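Local coordinates for oxygen-independent coproporphyrinogen III oxidase (Escherichia coli, PDB 1OLT), which catalyses the anaerobic, S-adenosylmethionine-dependent oxidative decarboxylation of two propionate groups of coproporphyrinogen III, giving the vinyl groups of protoporphyrinogen IX in heme biosynthesis, at residues 58-64 with 72-77; 163-167 with 202-206. One frame throughout, in Å; residues are numbered along the deposited sequence. Where two conformers were deposited one is given.

How the contacts relate
Both contacts belong to the parallel part of one sheet in the radical SAM core. Contact 1 comes first along the chain and is complete before contact 2 begins. It sits where strand 53-62 gains the short strand 74-75, the two ends of the cysteine loop that carries the iron-sulfur cluster. Contact 2 lies further across the sheet, past strands 105-112 and 140-146, where strand 166-172 begins beside the approach to strand 207-212. The centres of contact 1 and contact 2 are about 23 Å apart and their nearest atoms about 9 Å, without touching. One thus borders the cluster directly, while the other joins successive beta-alpha units of the barrel-like core whose strands lie around the SAM and cluster sites.

Contact 1. Residues 58-64 with 72-77; sequences HIPFCHK and NKIVTR. With SF4 (iron/sulfur cluster), chain B.
Ile74 CD1 lies alongside the Pro60 ring, filling the hollow beside CB and CG, 4.1 Å from Pro60 CB. Pro60 CG in turn sits over the centre of the Phe61 ring, 3.9 Å above its plane. That ring stands with CG anti to the carbonyl carbon (chi1 -56°), which brings Phe61 CD1 against Ile74 CB and, at 3.8 Å, Thr76 CG2. Cys62 turns to the other face of this short parallel ladder, where its SG binds cluster iron FE1 at 2.3 Å. It is the first cysteine of the radical SAM CxxxCxxC motif, followed by Cys66 and Cys69, and the pairing closes the base of that loop. In the conformer described, Lys73 CE comes 3.6 Å from cluster sulfide S3. Three backbone hydrogen bonds hold the strands: Ile74 N to Pro60 O, Cys62 N to Ile74 O and Thr76 N to Cys62 O. At one end His58 NE2 donates to Asn72 O at 2.8 Å, while His58 ND1 is hydrogen-bonded to Tyr56 OH. At the other, His63 O merely lies over the rim of the Arg77 guanidinium, which forms a salt bridge with Glu150. Helix 80-96 covers the Phe61 face through Tyr85 and Lys81, and strand 105-112 runs parallel to strand 53-62.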
loop_
_atom_site.group_PDB
_atom_site.type_symbol
_atom_site.label_atom_id
_atom_site.label_comp_id
_atom_site.label_asym_id
_atom_site.label_seq_id
_atom_site.Cartn_x
_atom_site.Cartn_y
_atom_site.Cartn_z
ATOM N N HIS A 58 0.945 -7.104 -10.453
ATOM C CA HIS A 58 1.493 -5.828 -10.837
ATOM C C HIS A 58 1.230 -5.646 -12.347
ATOM O O HIS A 58 1.552 -6.516 -13.134
ATOM C CB HIS A 58 2.975 -5.738 -10.622
ATOM C CG HIS A 58 3.446 -4.326 -10.507
ATOM N ND1 HIS A 58 3.158 -3.551 -9.406
ATOM C CD2 HIS A 58 4.176 -3.546 -11.349
ATOM C CE1 HIS A 58 3.723 -2.358 -9.566
ATOM N NE2 HIS A 58 4.345 -2.334 -10.736
ATOM N N ILE A 59 0.610 -4.557 -12.705
ATOM C CA ILE A 59 0.384 -4.182 -14.086
ATOM C C ILE A 59 1.165 -2.877 -14.291
ATOM O O ILE A 59 0.773 -1.828 -13.752
ATOM C CB ILE A 59 -1.121 -3.961 -14.397
ATOM C CG1 ILE A 59 -2.035 -5.151 -14.114
ATOM C CG2 ILE A 59 -1.286 -3.580 -15.886
ATOM C CD1 ILE A 59 -1.684 -6.381 -14.846
ATOM N N PRO A 60 2.308 -2.913 -14.970
ATOM C CA PRO A 60 3.176 -1.749 -14.898
ATOM C C PRO A 60 2.864 -0.582 -15.826
ATOM O O PRO A 60 3.362 0.511 -15.567
ATOM C CB PRO A 60 4.556 -2.329 -15.239
ATOM C CG PRO A 60 4.247 -3.483 -16.240
ATOM C CD PRO A 60 2.965 -4.035 -15.699
ATOM N N PHE A 61 2.023 -0.765 -16.829
ATOM C CA PHE A 61 1.905 0.190 -17.884
ATOM C C PHE A 61 1.050 1.407 -17.508
ATOM O O PHE A 61 0.004 1.271 -16.856
ATOM C CB PHE A 61 1.387 -0.538 -19.168
ATOM C CG PHE A 61 2.222 -1.686 -19.578
ATOM C CD1 PHE A 61 3.484 -1.506 -20.018
ATOM C CD2 PHE A 61 1.728 -2.977 -19.457
ATOM C CE1 PHE A 61 4.281 -2.613 -20.347
ATOM C CE2 PHE A 61 2.512 -4.046 -19.779
ATOM C CZ PHE A 61 3.742 -3.862 -20.253
ATOM N N CYS A 62 1.499 2.575 -17.960
ATOM C CA CYS A 62 0.735 3.813 -17.875
ATOM C C CYS A 62 0.698 4.512 -19.236
ATOM O O CYS A 62 1.615 4.392 -20.038
ATOM C CB CYS A 62 1.320 4.740 -16.821
ATOM S SG CYS A 62 1.467 4.029 -15.183
ATOM N N HIS A 63 -0.354 5.290 -19.472
ATOM C CA HIS A 63 -0.526 6.026 -20.743
ATOM C C HIS A 63 0.463 7.204 -20.873
ATOM O O HIS A 63 0.941 7.503 -21.963
ATOM C CB HIS A 63 -1.963 6.567 -20.866
ATOM C CG HIS A 63 -2.984 5.481 -20.949
ATOM N ND1 HIS A 63 -2.906 4.457 -21.863
ATOM C CD2 HIS A 63 -4.158 5.322 -20.311
ATOM C CE1 HIS A 63 -3.951 3.660 -21.729
ATOM N NE2 HIS A 63 -4.719 4.150 -20.784
ATOM N N LYS A 64 0.771 7.844 -19.728
ATOM C CA LYS A 64 1.403 9.153 -19.721
ATOM C C LYS A 64 2.314 9.358 -18.466
ATOM O O LYS A 64 2.039 8.778 -17.407
ATOM C CB LYS A 64 0.284 10.208 -19.762
ATOM C CG LYS A 64 0.800 11.597 -20.145
ATOM C CD LYS A 64 -0.290 12.714 -20.169
ATOM C CE LYS A 64 -1.448 12.461 -21.221
ATOM N NZ LYS A 64 -2.466 13.628 -21.132
ATOM N N ASN A 72 6.884 1.585 -9.513
ATOM C CA ASN A 72 7.426 0.730 -10.548
ATOM C C ASN A 72 6.373 0.723 -11.698
ATOM O O ASN A 72 5.288 0.170 -11.589
ATOM C CB ASN A 72 7.760 -0.668 -10.036
ATOM C CG ASN A 72 8.344 -1.575 -11.160
ATOM O OD1 ASN A 72 7.615 -2.001 -12.138
ATOM N ND2 ASN A 72 9.633 -1.864 -11.055
ATOM N N LYS A 73 6.705 1.413 -12.777
ATOM C CA LYS A 73 5.762 1.633 -13.865
ATOM C C LYS A 73 6.545 1.894 -15.166
ATOM O O LYS A 73 7.709 2.256 -15.120
ATOM C CB LYS A 73 4.836 2.806 -13.547
ATOM C CG LYS A 73 5.552 4.183 -13.359
ATOM C CD LYS A 73 5.738 4.994 -14.628
ATOM C CE LYS A 73 6.162 6.436 -14.344
ATOM N NZ LYS A 73 7.562 6.474 -13.859
ATOM N N ILE A 74 5.866 1.675 -16.305
ATOM C CA ILE A 74 6.416 1.858 -17.653
ATOM C C ILE A 74 5.402 2.644 -18.456
ATOM O O ILE A 74 4.310 2.158 -18.708
ATOM C CB ILE A 74 6.607 0.470 -18.332
ATOM C CG1 ILE A 74 7.656 -0.387 -17.513
ATOM C CG2 ILE A 74 7.062 0.650 -19.834
ATOM C CD1 ILE A 74 7.650 -1.879 -17.854
ATOM N N VAL A 75 5.745 3.850 -18.877
ATOM C CA VAL A 75 4.888 4.680 -19.644
ATOM C C VAL A 75 5.096 4.280 -21.113
ATOM O O VAL A 75 6.200 4.261 -21.578
ATOM C CB VAL A 75 5.277 6.183 -19.492
ATOM C CG1 VAL A 75 4.470 7.037 -20.487
ATOM C CG2 VAL A 75 5.025 6.661 -18.087
ATOM N N THR A 76 4.029 3.937 -21.810
ATOM C CA THR A 76 4.124 3.571 -23.194
ATOM C C THR A 76 2.782 3.712 -23.888
ATOM O O THR A 76 1.742 3.458 -23.326
ATOM C CB THR A 76 4.674 2.155 -23.362
ATOM O OG1 THR A 76 4.714 1.781 -24.752
ATOM C CG2 THR A 76 3.755 1.130 -22.752
ATOM N N ARG A 77 2.863 4.138 -25.143
ATOM C CA ARG A 77 1.719 4.157 -26.010
ATOM C C ARG A 77 1.594 2.877 -26.861
ATOM O O ARG A 77 0.638 2.723 -27.624
ATOM C CB ARG A 77 1.819 5.401 -26.911
ATOM C CG ARG A 77 1.619 6.757 -26.128
ATOM C CD ARG A 77 0.295 6.752 -25.328
ATOM N NE ARG A 77 -0.115 8.070 -24.909
ATOM C CZ ARG A 77 -1.296 8.303 -24.361
ATOM N NH1 ARG A 77 -2.189 7.334 -24.279
ATOM N NH2 ARG A 77 -1.617 9.510 -23.952
HETATM FE FE1 SF4 B . 1.303 5.882 -13.801
HETATM FE FE2 SF4 B . 2.390 6.841 -11.573
HETATM FE FE3 SF4 B . -0.122 6.427 -11.838
HETATM FE FE4 SF4 B . 0.941 8.201 -12.997
HETATM S S1 SF4 B . 0.800 8.158 -10.707
HETATM S S2 SF4 B . -0.632 6.985 -13.990
HETATM S S3 SF4 B . 2.765 7.417 -13.684
HETATM S S4 SF4 B . 1.464 4.951 -11.809
HETATM O O HOH W 1 -2.236 4.265 -25.047
#

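Contact 2. Residues 163-167 with 202-206; sequences GFNRL and GFTST
Phe164 meets Phe203 with its backbone and the root of its side chain: Phe164 O is 3.7 Å from Phe203 CE1, while its own ring leads away to meet Trp110 edge-to-face. Next, Asn165 C lies 3.6 Å from Phe203 CD1. Asn165 O accepts a weak, long hydrogen bond from Thr204 N, 3.5 Å. Water 2 bridges Gly202 O and Thr204 OG1 and comes unusually close to Asn165 O. Arg166 reaches outward on an extended chain; in the conformers described, Ser205 OG touches its guanidinium over the centre of one face, and Glu141 and Glu296 hold its charge. Leu167, also in the conformer described, has CG wedged between backbone N and carbonyl carbon (chi1 81°). This sets Leu167 CD2 squarely over the Phe203 ring, 4.1 Å from the centroid, a CH-pi contact. Leu167 CD1 touches Thr206 CG2 at 3.7 Å. With an alanine in place of Phe203, Leu167 CD2 would probably lose the ring face it rests on and a gap would open beside the 164-166 backbone. Water 3 links Leu167 N to Thr204 O. Gly163 and Gly202 each end a helix in a Schellman motif, and the chain then enters neighbouring parallel strands, as in the repeated beta-alpha units of a TIM-barrel-like radical SAM core.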
loop_
_atom_site.group_PDB
_atom_site.type_symbol
_atom_site.label_atom_id
_atom_site.label_comp_id
_atom_site.label_asym_id
_atom_site.label_seq_id
_atom_site.Cartn_x
_atom_site.Cartn_y
_atom_site.Cartn_z
ATOM N N GLY A 163 -16.215 -9.194 -11.266
ATOM C CA GLY A 163 -16.234 -9.570 -9.860
ATOM C C GLY A 163 -15.426 -8.562 -9.021
ATOM O O GLY A 163 -15.308 -8.743 -7.808
ATOM N N PHE A 164 -14.938 -7.490 -9.630
ATOM C CA PHE A 164 -14.274 -6.453 -8.795
ATOM C C PHE A 164 -15.292 -5.781 -7.886
ATOM O O PHE A 164 -16.383 -5.471 -8.330
ATOM C CB PHE A 164 -13.552 -5.434 -9.633
ATOM C CG PHE A 164 -12.276 -5.954 -10.246
ATOM C CD1 PHE A 164 -12.290 -6.609 -11.472
ATOM C CD2 PHE A 164 -11.066 -5.825 -9.597
ATOM C CE1 PHE A 164 -11.127 -7.053 -12.012
ATOM C CE2 PHE A 164 -9.900 -6.340 -10.148
ATOM C CZ PHE A 164 -9.939 -6.914 -11.364
ATOM N N ASN A 165 -14.950 -5.614 -6.619
ATOM C CA ASN A 165 -15.847 -4.966 -5.628
ATOM C C ASN A 165 -15.255 -3.774 -4.852
ATOM O O ASN A 165 -15.969 -3.143 -4.013
ATOM C CB ASN A 165 -16.469 -6.003 -4.678
ATOM C CG ASN A 165 -15.451 -6.987 -4.086
ATOM O OD1 ASN A 165 -14.309 -6.652 -3.791
ATOM N ND2 ASN A 165 -15.900 -8.200 -3.878
ATOM N N ARG A 166 -13.967 -3.523 -5.081
ATOM C CA ARG A 166 -13.310 -2.394 -4.527
ATOM C C ARG A 166 -12.407 -1.721 -5.528
ATOM O O ARG A 166 -11.747 -2.344 -6.296
ATOM C CB ARG A 166 -12.445 -2.779 -3.377
ATOM C CG ARG A 166 -13.147 -3.640 -2.410
ATOM C CD ARG A 166 -12.631 -3.537 -1.088
ATOM N NE ARG A 166 -13.600 -4.023 -0.111
ATOM C CZ ARG A 166 -13.263 -4.266 1.111
ATOM N NH1 ARG A 166 -11.999 -4.022 1.483
ATOM N NH2 ARG A 166 -14.182 -4.741 1.975
ATOM N N LEU A 167 -12.364 -0.398 -5.474
ATOM C CA LEU A 167 -11.444 0.363 -6.313
ATOM C C LEU A 167 -10.770 1.530 -5.568
ATOM O O LEU A 167 -11.327 2.080 -4.603
ATOM C CB LEU A 167 -12.139 0.845 -7.594
ATOM C CG LEU A 167 -13.042 2.069 -7.736
ATOM C CD1 LEU A 167 -12.384 3.448 -7.620
ATOM C CD2 LEU A 167 -13.731 1.950 -9.108
ATOM N N GLY A 202 -22.415 -0.232 -7.242
ATOM C CA GLY A 202 -22.199 -1.116 -6.103
ATOM C C GLY A 202 -20.741 -1.243 -5.621
ATOM O O GLY A 202 -20.490 -2.028 -4.719
ATOM N N PHE A 203 -19.797 -0.498 -6.172
ATOM C CA PHE A 203 -18.466 -0.470 -5.538
ATOM C C PHE A 203 -18.583 0.180 -4.130
ATOM O O PHE A 203 -19.318 1.149 -3.975
ATOM C CB PHE A 203 -17.468 0.306 -6.332
ATOM C CG PHE A 203 -16.913 -0.432 -7.495
ATOM C CD1 PHE A 203 -15.818 -1.259 -7.345
ATOM C CD2 PHE A 203 -17.493 -0.276 -8.762
ATOM C CE1 PHE A 203 -15.287 -1.964 -8.446
ATOM C CE2 PHE A 203 -16.975 -0.922 -9.885
ATOM C CZ PHE A 203 -15.879 -1.807 -9.749
ATOM N N THR A 204 -17.919 -0.416 -3.141
ATOM C CA THR A 204 -17.847 0.130 -1.753
ATOM C C THR A 204 -16.413 0.254 -1.348
ATOM O O THR A 204 -15.552 -0.289 -1.960
ATOM C CB THR A 204 -18.545 -0.788 -0.731
ATOM O OG1 THR A 204 -18.035 -2.110 -0.865
ATOM C CG2 THR A 204 -19.999 -0.955 -1.020
ATOM N N SER A 205 -16.129 0.949 -0.260
ATOM C CA SER A 205 -14.738 1.189 0.173
ATOM C C SER A 205 -13.875 1.854 -0.857
ATOM O O SER A 205 -12.672 1.582 -0.937
ATOM C CB SER A 205 -14.046 -0.107 0.590
ATOM O OG SER A 205 -14.775 -0.737 1.617
ATOM N N THR A 206 -14.464 2.731 -1.663
ATOM C CA THR A 206 -13.690 3.457 -2.676
ATOM C C THR A 206 -12.688 4.455 -2.090
ATOM O O THR A 206 -13.056 5.345 -1.304
ATOM C CB THR A 206 -14.644 4.187 -3.601
ATOM O OG1 THR A 206 -15.389 3.210 -4.327
ATOM C CG2 THR A 206 -13.931 4.912 -4.649
HETATM O O HOH W 2 -18.362 -3.481 -3.391
HETATM O O HOH W 3 -14.816 0.703 -4.429
#